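Local coordinates for protein Ent-copalyl diphosphate synthase (Streptomyces platensis, PDB 5BP8) that is a largely alpha-helical protein of the terpene cyclase class, related to the squalene-hopene cyclases, at residues G119-P122 against G126-F129; P74-V79 against G115-P120; A131-A136 against A171-V176; G342-P347 against M395-A400. All coordinates share one frame; numbering follows the deposited sequence.

Interaction 1. Residues G119-P122 against G126-F129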
loop_
_atom_site.group_PDB
_atom_site.type_symbol
_atom_site.label_atom_id
_atom_site.label_comp_id
_atom_site.label_asym_id
_atom_site.label_seq_id
_atom_site.Cartn_x
_atom_site.Cartn_y
_atom_site.Cartn_z
ATOM N N GLY A 119 -16.636 -11.870 -10.096
ATOM C CA GLY A 119 -17.050 -10.821 -9.141
ATOM C C GLY A 119 -16.346 -9.522 -9.465
ATOM O O GLY A 119 -15.696 -9.411 -10.524
ATOM N N PRO A 120 -16.458 -8.532 -8.560
ATOM C CA PRO A 120 -15.789 -7.246 -8.786
ATOM C C PRO A 120 -14.290 -7.393 -8.803
ATOM O O PRO A 120 -13.724 -8.300 -8.144
ATOM C CB PRO A 120 -16.234 -6.362 -7.597
ATOM C CG PRO A 120 -17.097 -7.196 -6.729
ATOM C CD PRO A 120 -17.134 -8.607 -7.245
ATOM N N VAL A 121 -13.633 -6.509 -9.541
ATOM C CA VAL A 121 -12.185 -6.501 -9.577
ATOM C C VAL A 121 -11.756 -5.109 -9.130
ATOM O O VAL A 121 -11.878 -4.156 -9.886
ATOM C CB VAL A 121 -11.612 -6.830 -10.966
ATOM C CG1 VAL A 121 -10.077 -6.778 -10.933
ATOM C CG2 VAL A 121 -12.103 -8.199 -11.465
ATOM N N PRO A 122 -11.287 -4.985 -7.877
ATOM C CA PRO A 122 -10.804 -3.682 -7.454
ATOM C C PRO A 122 -9.560 -3.253 -8.202
ATOM O O PRO A 122 -8.792 -4.085 -8.724
ATOM C CB PRO A 122 -10.476 -3.863 -5.967
ATOM C CG PRO A 122 -10.674 -5.310 -5.638
ATOM C CD PRO A 122 -11.349 -5.976 -6.788
ATOM N N GLY A 126 -1.361 -2.701 -10.852
ATOM C CA GLY A 126 -0.887 -3.705 -11.827
ATOM C C GLY A 126 -1.816 -4.907 -12.064
ATOM O O GLY A 126 -1.413 -5.902 -12.670
ATOM N N VAL A 127 -3.060 -4.806 -11.621
ATOM C CA VAL A 127 -4.003 -5.925 -11.725
ATOM C C VAL A 127 -4.195 -6.440 -13.180
ATOM O O VAL A 127 -4.345 -7.646 -13.400
ATOM C CB VAL A 127 -5.342 -5.586 -11.064
ATOM C CG1 VAL A 127 -6.084 -4.448 -11.780
ATOM C CG2 VAL A 127 -6.204 -6.821 -10.981
ATOM N N GLU A 128 -4.131 -5.526 -14.148
ATOM C CA GLU A 128 -4.227 -5.869 -15.572
ATOM C C GLU A 128 -3.052 -6.712 -16.068
ATOM O O GLU A 128 -3.120 -7.259 -17.173
ATOM C CB GLU A 128 -4.282 -4.601 -16.422
ATOM C CG GLU A 128 -5.455 -3.709 -16.100
ATOM C CD GLU A 128 -5.249 -2.294 -16.638
ATOM O OE1 GLU A 128 -4.294 -1.599 -16.201
ATOM O OE2 GLU A 128 -6.035 -1.895 -17.509
ATOM N N PHE A 129 -1.974 -6.781 -15.302
ATOM C CA PHE A 129 -0.855 -7.664 -15.631
ATOM C C PHE A 129 -0.866 -8.889 -14.746
ATOM O O PHE A 129 -0.787 -10.018 -15.226
ATOM C CB PHE A 129 0.477 -6.918 -15.513
ATOM C CG PHE A 129 0.536 -5.691 -16.386
ATOM C CD1 PHE A 129 0.689 -5.825 -17.745
ATOM C CD2 PHE A 129 0.352 -4.415 -15.854
ATOM C CE1 PHE A 129 0.702 -4.701 -18.569
ATOM C CE2 PHE A 129 0.359 -3.294 -16.662
ATOM C CZ PHE A 129 0.543 -3.431 -18.021
#
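Val121 swings CG1 anti to its backbone N (chi1 179°), and Val127 does the same with CG2, its other methyl CG1 taking the place between backbone N and carbonyl carbon (chi1 65°). These two settings send one methyl from each valine toward the other across the contact. Val121 CG1 and Val127 CG2 meet at 3.9 Å, an ordinary van der Waals separation, with the side chains crossing obliquely. The remaining branch of Val127 is also in use: CG1 lies 4.1 Å from Pro122 O, a loose touch on the backbone of the loop. Both valines point the first bond of their side chains at the opposite segment, although the nearest CA atoms, those of Pro122 and Val127, stay 8.3 Å apart.

The contact closes the short connection between helix 98-116 and helix 127-144. Gly126 holds the N-cap position with a phi of 73°, a value glycine adopts readily, and its O accepts a bond from Phe129 N at 2.8 Å. Proline on either side of Val121 limits how far the backbone of the loop can flex. Val121 also rests on Leu72 and Val127 on Val73, both of helix 72-86. With no hydrogen bond or charge pair spanning the segments, cohesion here depends on methyl packing, whose lack of strict directionality is compatible with an irregular loop lying against a helix start.

Interaction 2. Residues P74-V79 against G115-P120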
loop_
_atom_site.group_PDB
_atom_site.type_symbol
_atom_site.label_atom_id
_atom_site.label_comp_id
_atom_site.label_asym_id
_atom_site.label_seq_id
_atom_site.Cartn_x
_atom_site.Cartn_y
_atom_site.Cartn_z
ATOM N N PRO A 74 -4.930 -12.159 -4.547
ATOM C CA PRO A 74 -4.188 -13.080 -3.700
ATOM C C PRO A 74 -4.587 -14.563 -3.843
ATOM O O PRO A 74 -3.716 -15.446 -3.669
ATOM C CB PRO A 74 -4.468 -12.561 -2.287
ATOM C CG PRO A 74 -5.709 -11.769 -2.405
ATOM C CD PRO A 74 -5.672 -11.174 -3.772
ATOM N N THR A 75 -5.840 -14.842 -4.180
ATOM C CA THR A 75 -6.278 -16.235 -4.393
ATOM C C THR A 75 -5.613 -16.785 -5.641
ATOM O O THR A 75 -5.059 -17.924 -5.655
ATOM C CB THR A 75 -7.816 -16.360 -4.442
ATOM O OG1 THR A 75 -8.379 -15.861 -3.228
ATOM C CG2 THR A 75 -8.222 -17.830 -4.624
ATOM N N LEU A 76 -5.597 -15.983 -6.694
ATOM C CA LEU A 76 -4.827 -16.357 -7.897
ATOM C C LEU A 76 -3.367 -16.683 -7.566
ATOM O O LEU A 76 -2.849 -17.718 -8.005
ATOM C CB LEU A 76 -4.898 -15.282 -8.979
ATOM C CG LEU A 76 -6.248 -15.149 -9.717
ATOM C CD1 LEU A 76 -6.195 -13.859 -10.514
ATOM C CD2 LEU A 76 -6.532 -16.374 -10.579
ATOM N N SER A 77 -2.712 -15.809 -6.781
ATOM C CA SER A 77 -1.313 -16.019 -6.444
ATOM C C SER A 77 -1.107 -17.301 -5.630
ATOM O O SER A 77 -0.213 -18.081 -5.913
ATOM C CB SER A 77 -0.764 -14.829 -5.668
ATOM O OG SER A 77 0.646 -14.918 -5.567
ATOM N N ALA A 78 -1.953 -17.505 -4.622
ATOM C CA ALA A 78 -1.860 -18.694 -3.768
ATOM C C ALA A 78 -2.120 -19.990 -4.523
ATOM O O ALA A 78 -1.340 -20.981 -4.405
ATOM C CB ALA A 78 -2.822 -18.566 -2.594
ATOM N N VAL A 79 -3.185 -19.999 -5.317
ATOM C CA VAL A 79 -3.518 -21.184 -6.099
ATOM C C VAL A 79 -2.404 -21.538 -7.093
ATOM O O VAL A 79 -1.962 -22.723 -7.187
ATOM C CB VAL A 79 -4.890 -21.030 -6.789
ATOM C CG1 VAL A 79 -5.121 -22.112 -7.838
ATOM C CG2 VAL A 79 -6.002 -21.008 -5.751
ATOM N N GLY A 115 -16.995 -17.652 -7.626
ATOM C CA GLY A 115 -17.354 -16.256 -7.417
ATOM C C GLY A 115 -16.291 -15.227 -7.728
ATOM O O GLY A 115 -16.603 -14.129 -8.192
ATOM N N LEU A 116 -15.037 -15.534 -7.452
ATOM C CA LEU A 116 -14.022 -14.498 -7.565
ATOM C C LEU A 116 -13.795 -14.086 -9.022
ATOM O O LEU A 116 -13.588 -12.894 -9.290
ATOM C CB LEU A 116 -12.695 -14.913 -6.935
ATOM C CG LEU A 116 -12.660 -14.988 -5.402
ATOM C CD1 LEU A 116 -11.407 -15.778 -4.997
ATOM C CD2 LEU A 116 -12.699 -13.647 -4.707
ATOM N N LEU A 117 -13.770 -15.048 -9.938
ATOM C CA LEU A 117 -13.429 -14.727 -11.338
ATOM C C LEU A 117 -14.520 -13.888 -12.002
ATOM O O LEU A 117 -14.243 -13.123 -12.936
ATOM C CB LEU A 117 -13.147 -15.980 -12.143
ATOM C CG LEU A 117 -11.766 -16.573 -11.814
ATOM C CD1 LEU A 117 -11.758 -17.984 -12.337
ATOM C CD2 LEU A 117 -10.589 -15.767 -12.351
ATOM N N ALA A 118 -15.727 -14.025 -11.496
ATOM C CA ALA A 118 -16.895 -13.334 -12.034
ATOM C C ALA A 118 -17.322 -12.132 -11.223
ATOM O O ALA A 118 -18.286 -11.442 -11.621
ATOM C CB ALA A 118 -18.065 -14.304 -12.104
ATOM N N GLY A 119 -16.636 -11.870 -10.096
ATOM C CA GLY A 119 -17.050 -10.821 -9.141
ATOM C C GLY A 119 -16.346 -9.522 -9.465
ATOM O O GLY A 119 -15.696 -9.411 -10.524
ATOM N N PRO A 120 -16.458 -8.532 -8.560
ATOM C CA PRO A 120 -15.789 -7.246 -8.786
ATOM C C PRO A 120 -14.290 -7.393 -8.803
ATOM O O PRO A 120 -13.724 -8.300 -8.144
ATOM C CB PRO A 120 -16.234 -6.362 -7.597
ATOM C CG PRO A 120 -17.097 -7.196 -6.729
ATOM C CD PRO A 120 -17.134 -8.607 -7.245
#
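Helix packing in the alpha-helical fold brings Thr75 and Leu76 of helix 72-86 against Leu116 and Leu117 of the segment 115-120. The main touch is made by one methyl: Leu116 CD1 sits over the branched end of Thr75, 3.5 Å from OG1, 3.7 Å from CB and 3.8 Å from CG2. The two side chains cross at about a right angle. Leu116 has CG anti to its carbonyl carbon (chi1 -71°), and its side chain sets off toward helix 72-86; a chi2 of 165° then extends CD1 onward to the threonine. Beside this pair, Leu76 CD2 and Leu117 CD2 approach to 4.5 Å, a looser apolar contact made by the ends of the chains.

Threonine suits the position because it offers a methyl for packing and a hydroxyl for the backbone. Its OG1 bonds with Gly71 O, one turn earlier, and with Trp64 N in a loop. Leu112 of helix 98-116 touches both Thr75 and Leu76, continuing the apolar seam. Since the hydroxyl has these polar partners, its closeness to Leu116 CD1 need not leave a buried polar atom without a bond, and the interface itself is held by dispersion and by exclusion of water.

Interaction 3. Residues A131-A136 against A171-V176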
loop_
_atom_site.group_PDB
_atom_site.type_symbol
_atom_site.label_atom_id
_atom_site.label_comp_id
_atom_site.label_asym_id
_atom_site.label_seq_id
_atom_site.Cartn_x
_atom_site.Cartn_y
_atom_site.Cartn_z
ATOM N N ALA A 131 -3.150 -10.318 -12.736
ATOM C CA ALA A 131 -4.273 -11.253 -12.724
ATOM C C ALA A 131 -4.298 -12.171 -13.961
ATOM O O ALA A 131 -4.310 -13.400 -13.802
ATOM C CB ALA A 131 -5.583 -10.523 -12.518
ATOM N N PRO A 132 -4.172 -11.604 -15.185
ATOM C CA PRO A 132 -4.128 -12.535 -16.325
ATOM C C PRO A 132 -2.886 -13.388 -16.364
ATOM O O PRO A 132 -2.925 -14.534 -16.843
ATOM C CB PRO A 132 -4.182 -11.640 -17.566
ATOM C CG PRO A 132 -4.069 -10.238 -17.066
ATOM C CD PRO A 132 -4.295 -10.191 -15.594
ATOM N N SER A 133 -1.765 -12.848 -15.890
ATOM C CA SER A 133 -0.560 -13.642 -15.810
ATOM C C SER A 133 -0.754 -14.910 -14.983
ATOM O O SER A 133 -0.389 -16.017 -15.394
ATOM C CB SER A 133 0.584 -12.805 -15.243
ATOM O OG SER A 133 1.761 -13.561 -15.331
ATOM N N LEU A 134 -1.362 -14.753 -13.821
ATOM C CA LEU A 134 -1.555 -15.870 -12.900
ATOM C C LEU A 134 -2.609 -16.852 -13.400
ATOM O O LEU A 134 -2.453 -18.086 -13.279
ATOM C CB LEU A 134 -1.965 -15.333 -11.527
ATOM C CG LEU A 134 -0.792 -14.668 -10.802
ATOM C CD1 LEU A 134 -1.260 -13.909 -9.601
ATOM C CD2 LEU A 134 0.295 -15.673 -10.413
ATOM N N LEU A 135 -3.688 -16.299 -13.938
ATOM C CA LEU A 135 -4.748 -17.124 -14.507
ATOM C C LEU A 135 -4.207 -18.046 -15.621
ATOM O O LEU A 135 -4.529 -19.236 -15.645
ATOM C CB LEU A 135 -5.884 -16.253 -15.021
ATOM C CG LEU A 135 -7.106 -16.987 -15.582
ATOM C CD1 LEU A 135 -7.679 -17.912 -14.547
ATOM C CD2 LEU A 135 -8.180 -16.005 -16.019
ATOM N N ALA A 136 -3.368 -17.503 -16.518
ATOM C CA ALA A 136 -2.747 -18.312 -17.574
ATOM C C ALA A 136 -1.845 -19.396 -16.985
ATOM O O ALA A 136 -1.885 -20.537 -17.451
ATOM C CB ALA A 136 -1.960 -17.441 -18.559
ATOM N N ALA A 171 -4.735 -9.082 -23.202
ATOM C CA ALA A 171 -4.228 -8.420 -24.403
ATOM C C ALA A 171 -3.127 -7.409 -24.075
ATOM O O ALA A 171 -2.084 -7.392 -24.743
ATOM C CB ALA A 171 -5.369 -7.743 -25.160
ATOM N N LEU A 172 -3.341 -6.578 -23.054
ATOM C CA LEU A 172 -2.308 -5.611 -22.654
ATOM C C LEU A 172 -1.031 -6.307 -22.164
ATOM O O LEU A 172 0.081 -5.898 -22.496
ATOM C CB LEU A 172 -2.835 -4.645 -21.628
ATOM C CG LEU A 172 -1.883 -3.579 -21.110
ATOM C CD1 LEU A 172 -1.342 -2.726 -22.246
ATOM C CD2 LEU A 172 -2.587 -2.712 -20.094
ATOM N N LEU A 173 -1.184 -7.354 -21.373
ATOM C CA LEU A 173 -0.030 -8.135 -20.921
ATOM C C LEU A 173 0.767 -8.680 -22.111
ATOM O O LEU A 173 2.002 -8.601 -22.134
ATOM C CB LEU A 173 -0.490 -9.276 -19.984
ATOM C CG LEU A 173 0.569 -10.286 -19.530
ATOM C CD1 LEU A 173 1.683 -9.589 -18.783
ATOM C CD2 LEU A 173 -0.086 -11.368 -18.655
ATOM N N ALA A 174 0.062 -9.216 -23.104
ATOM C CA ALA A 174 0.702 -9.765 -24.285
ATOM C C ALA A 174 1.500 -8.668 -25.015
ATOM O O ALA A 174 2.621 -8.897 -25.468
ATOM C CB ALA A 174 -0.337 -10.392 -25.206
ATOM N N GLY A 175 0.921 -7.473 -25.095
ATOM C CA GLY A 175 1.562 -6.351 -25.742
ATOM C C GLY A 175 2.818 -5.916 -25.025
ATOM O O GLY A 175 3.832 -5.648 -25.654
ATOM N N VAL A 176 2.759 -5.857 -23.697
ATOM C CA VAL A 176 3.893 -5.435 -22.921
ATOM C C VAL A 176 4.977 -6.491 -22.966
ATOM O O VAL A 176 6.157 -6.148 -23.060
ATOM C CB VAL A 176 3.505 -5.059 -21.492
ATOM C CG1 VAL A 176 4.740 -4.830 -20.635
ATOM C CG2 VAL A 176 2.617 -3.826 -21.522
#
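A buried helix-helix contact, carried by a single leucine methyl, joins helix 127-144 to the start of helix 171-179 in this mainly alpha-helical fold. Leu173 has CG anti to its backbone N (chi1 174°), a setting that extends the side chain from its helix so that CD2 lands beside the backbone between Pro132 and Ser133. The methyl approaches Ser133 CB to 3.8 Å and Pro132 CB to 4.2 Å. It thus packs against main chain and first side-chain carbons alike, which fits the closest CA pair, Ser133 and Leu173, being 7.5 Å apart.

Residue types suit the approach. Proline has no amide hydrogen to give to the preceding turn, and the helix is kinked at Pro132; the small serine next to it lets a leucine come near the backbone. The hydroxyl of Ser133 has its polar partner elsewhere, in Ala195 O of helix 193-196. Leu134, pointing away from 171-176, packs on helix 72-86, while Leu173 also touches Phe129, one turn before Ser133. No hydrogen bond spans the two segments, and the shortest approach is that of Leu173 CD2 to Ser133 N, at 3.6 Å.

Interaction 4. Residues G342-P347 against M395-A400. With SO4 (sulfate ion), chain B.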
loop_
_atom_site.group_PDB
_atom_site.type_symbol
_atom_site.label_atom_id
_atom_site.label_comp_id
_atom_site.label_asym_id
_atom_site.label_seq_id
_atom_site.Cartn_x
_atom_site.Cartn_y
_atom_site.Cartn_z
ATOM N N GLY A 342 3.697 10.587 -13.729
ATOM C CA GLY A 342 3.659 11.420 -14.948
ATOM C C GLY A 342 2.530 11.053 -15.905
ATOM O O GLY A 342 1.890 11.935 -16.501
ATOM N N VAL A 343 2.286 9.747 -16.028
ATOM C CA VAL A 343 1.251 9.194 -16.864
ATOM C C VAL A 343 0.326 8.373 -15.966
ATOM O O VAL A 343 0.795 7.513 -15.224
ATOM C CB VAL A 343 1.816 8.261 -17.958
ATOM C CG1 VAL A 343 0.675 7.751 -18.836
ATOM C CG2 VAL A 343 2.838 8.998 -18.817
ATOM N N GLU A 344 -0.959 8.632 -16.078
ATOM C CA GLU A 344 -1.986 7.889 -15.328
ATOM C C GLU A 344 -3.359 8.028 -15.949
ATOM O O GLU A 344 -3.669 9.031 -16.588
ATOM C CB GLU A 344 -2.013 8.375 -13.853
ATOM C CG GLU A 344 -2.716 9.717 -13.698
ATOM C CD GLU A 344 -2.540 10.409 -12.345
ATOM O OE1 GLU A 344 -1.701 10.023 -11.527
ATOM O OE2 GLU A 344 -3.250 11.397 -12.128
ATOM N N ARG A 345 -4.216 7.038 -15.727
ATOM C CA ARG A 345 -5.600 7.117 -16.201
ATOM C C ARG A 345 -6.570 7.727 -15.197
ATOM O O ARG A 345 -7.548 8.371 -15.602
ATOM C CB ARG A 345 -6.085 5.732 -16.556
ATOM C CG ARG A 345 -5.304 5.153 -17.712
ATOM C CD ARG A 345 -5.596 3.682 -17.858
ATOM N NE ARG A 345 -5.065 2.959 -16.724
ATOM C CZ ARG A 345 -5.153 1.644 -16.594
ATOM N NH1 ARG A 345 -5.780 0.924 -17.535
ATOM N NH2 ARG A 345 -4.644 1.064 -15.520
ATOM N N THR A 346 -6.289 7.535 -13.912
ATOM C CA THR A 346 -7.166 7.954 -12.839
ATOM C C THR A 346 -6.438 8.869 -11.885
ATOM O O THR A 346 -5.392 8.490 -11.335
ATOM C CB THR A 346 -7.647 6.703 -12.071
ATOM O OG1 THR A 346 -8.318 5.856 -13.006
ATOM C CG2 THR A 346 -8.602 7.072 -10.968
ATOM N N PRO A 347 -6.959 10.088 -11.682
ATOM C CA PRO A 347 -6.339 10.951 -10.684
ATOM C C PRO A 347 -6.545 10.465 -9.256
ATOM O O PRO A 347 -7.502 9.744 -8.964
ATOM C CB PRO A 347 -7.073 12.298 -10.840
ATOM C CG PRO A 347 -8.073 12.131 -11.919
ATOM C CD PRO A 347 -8.192 10.677 -12.245
HETATM N N MSE A 395 -13.179 9.239 -2.078
HETATM C CA MSE A 395 -12.485 7.957 -2.272
HETATM C C MSE A 395 -11.196 8.283 -2.980
HETATM O O MSE A 395 -11.112 9.274 -3.715
HETATM C CB MSE A 395 -13.296 7.017 -3.156
HETATM C CG MSE A 395 -14.271 6.105 -2.415
HETATM SE SE MSE A 395 -13.413 4.916 -1.087
HETATM C CE MSE A 395 -12.463 3.482 -2.026
ATOM N N ASP A 396 -10.187 7.425 -2.801
ATOM C CA ASP A 396 -8.880 7.625 -3.404
ATOM C C ASP A 396 -8.382 6.324 -4.001
ATOM O O ASP A 396 -8.649 5.248 -3.470
ATOM C CB ASP A 396 -7.859 8.100 -2.383
ATOM C CG ASP A 396 -6.492 8.351 -3.001
ATOM O OD1 ASP A 396 -6.415 9.203 -3.903
ATOM O OD2 ASP A 396 -5.487 7.721 -2.572
ATOM N N LYS A 397 -7.639 6.449 -5.088
ATOM C CA LYS A 397 -7.112 5.298 -5.797
ATOM C C LYS A 397 -6.088 4.481 -5.033
ATOM O O LYS A 397 -5.850 3.344 -5.399
ATOM C CB LYS A 397 -6.506 5.728 -7.152
ATOM C CG LYS A 397 -5.180 6.448 -7.058
ATOM C CD LYS A 397 -4.746 7.010 -8.417
ATOM C CE LYS A 397 -4.357 5.912 -9.391
ATOM N NZ LYS A 397 -3.753 6.483 -10.626
ATOM N N TRP A 398 -5.384 5.060 -4.055
ATOM C CA TRP A 398 -4.273 4.360 -3.400
ATOM C C TRP A 398 -4.686 3.536 -2.172
ATOM O O TRP A 398 -3.848 2.879 -1.597
ATOM C CB TRP A 398 -3.169 5.341 -2.965
ATOM C CG TRP A 398 -2.582 6.116 -4.130
ATOM C CD1 TRP A 398 -2.513 7.475 -4.257
ATOM C CD2 TRP A 398 -2.016 5.569 -5.341
ATOM N NE1 TRP A 398 -1.914 7.808 -5.467
ATOM C CE2 TRP A 398 -1.615 6.658 -6.150
ATOM C CE3 TRP A 398 -1.807 4.267 -5.816
ATOM C CZ2 TRP A 398 -1.037 6.482 -7.418
ATOM C CZ3 TRP A 398 -1.228 4.094 -7.082
ATOM C CH2 TRP A 398 -0.841 5.197 -7.859
ATOM N N HIS A 399 -5.945 3.600 -1.767
ATOM C CA HIS A 399 -6.349 3.068 -0.479
ATOM C C HIS A 399 -7.763 2.530 -0.598
ATOM O O HIS A 399 -8.644 3.145 -1.206
ATOM C CB HIS A 399 -6.210 4.173 0.550
ATOM C CG HIS A 399 -6.067 3.719 1.967
ATOM N ND1 HIS A 399 -7.098 3.160 2.687
ATOM C CD2 HIS A 399 -5.027 3.805 2.819
ATOM C CE1 HIS A 399 -6.698 2.914 3.913
ATOM N NE2 HIS A 399 -5.444 3.310 4.024
ATOM N N ALA A 400 -7.991 1.373 0.020
ATOM C CA ALA A 400 -9.308 0.734 0.050
ATOM C C ALA A 400 -10.376 1.437 0.892
ATOM O O ALA A 400 -11.546 1.162 0.716
ATOM C CB ALA A 400 -9.147 -0.704 0.565
HETATM S S SO4 B . -3.725 4.337 -13.470
HETATM O O1 SO4 B . -4.745 5.357 -13.123
HETATM O O2 SO4 B . -3.354 4.560 -14.910
HETATM O O3 SO4 B . -2.582 4.366 -12.598
HETATM O O4 SO4 B . -4.379 3.019 -13.388
HETATM O O HOH W 1 -1.154 7.522 -10.621
HETATM O O HOH W 2 -8.657 8.858 -6.612
#
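A sulfate ion, probably from the crystallisation liquor, bridges the loops 342-347 and 395-400 and is gripped by Arg345, Thr346 and Lys397. Both loops belong to the squalene-hopene cyclase C-terminal family region, each lying between helices. Backbone and side chain of Arg345 share one sulfate oxygen: O2 accepts from Arg345 N at 2.7 Å and from Arg345 NE at 3.0 Å, the latter nearly straight (166°). The arginine bends at chi3 (-68°), and its guanidinium meets the sulfate edge-on, with NH2 bonding to O4 at 2.9 Å. Thr346 N bonds to O1, an oxygen that Lys397 NZ also reaches.

Lysine suits this place because a long chain with a charged end can reach from one loop to the other. Four acceptors surround NZ: sulfate O1 and O3, a water, and Thr346 O at 2.7 Å, with NZ in the carbonyl plane. Its three hydrogens must be shared among them, probably with one divided between the sulfate oxygens. Glu344 OE1 is beyond salt-bridge distance from NZ but connects through that water; its carboxylate also bonds with Cys340 N. The Asp396-His399 type I turn includes an Asx turn, in which Trp398 N donates to Asp396 OD2 from above the carboxylate plane. At the stem of the lysine, Lys397 CG lies over the centre of the Trp398 ring, 3.6 Å above its plane.

Interactions 2 and 3 are buried helix packing, interaction 1 is partly buried, and interaction 4 lies at the surface. Interactions 1 and 3 both use helix 127-144, one at its start and the other further along; interaction 2 reaches the same helix through Leu76, which packs on Ala131 and Leu134. Interactions 1 and 2 share Gly119 and Pro120 in the connecting loop. Interactions 1, 2 and 3 depend on methyl groups and have no hydrogen bond across their segments, whereas interaction 4 joins its loops by lysine, water and sulfate. A salt bridge from Glu128 to Arg345 links interactions 1 and 4, whose centres are about 14 Å apart.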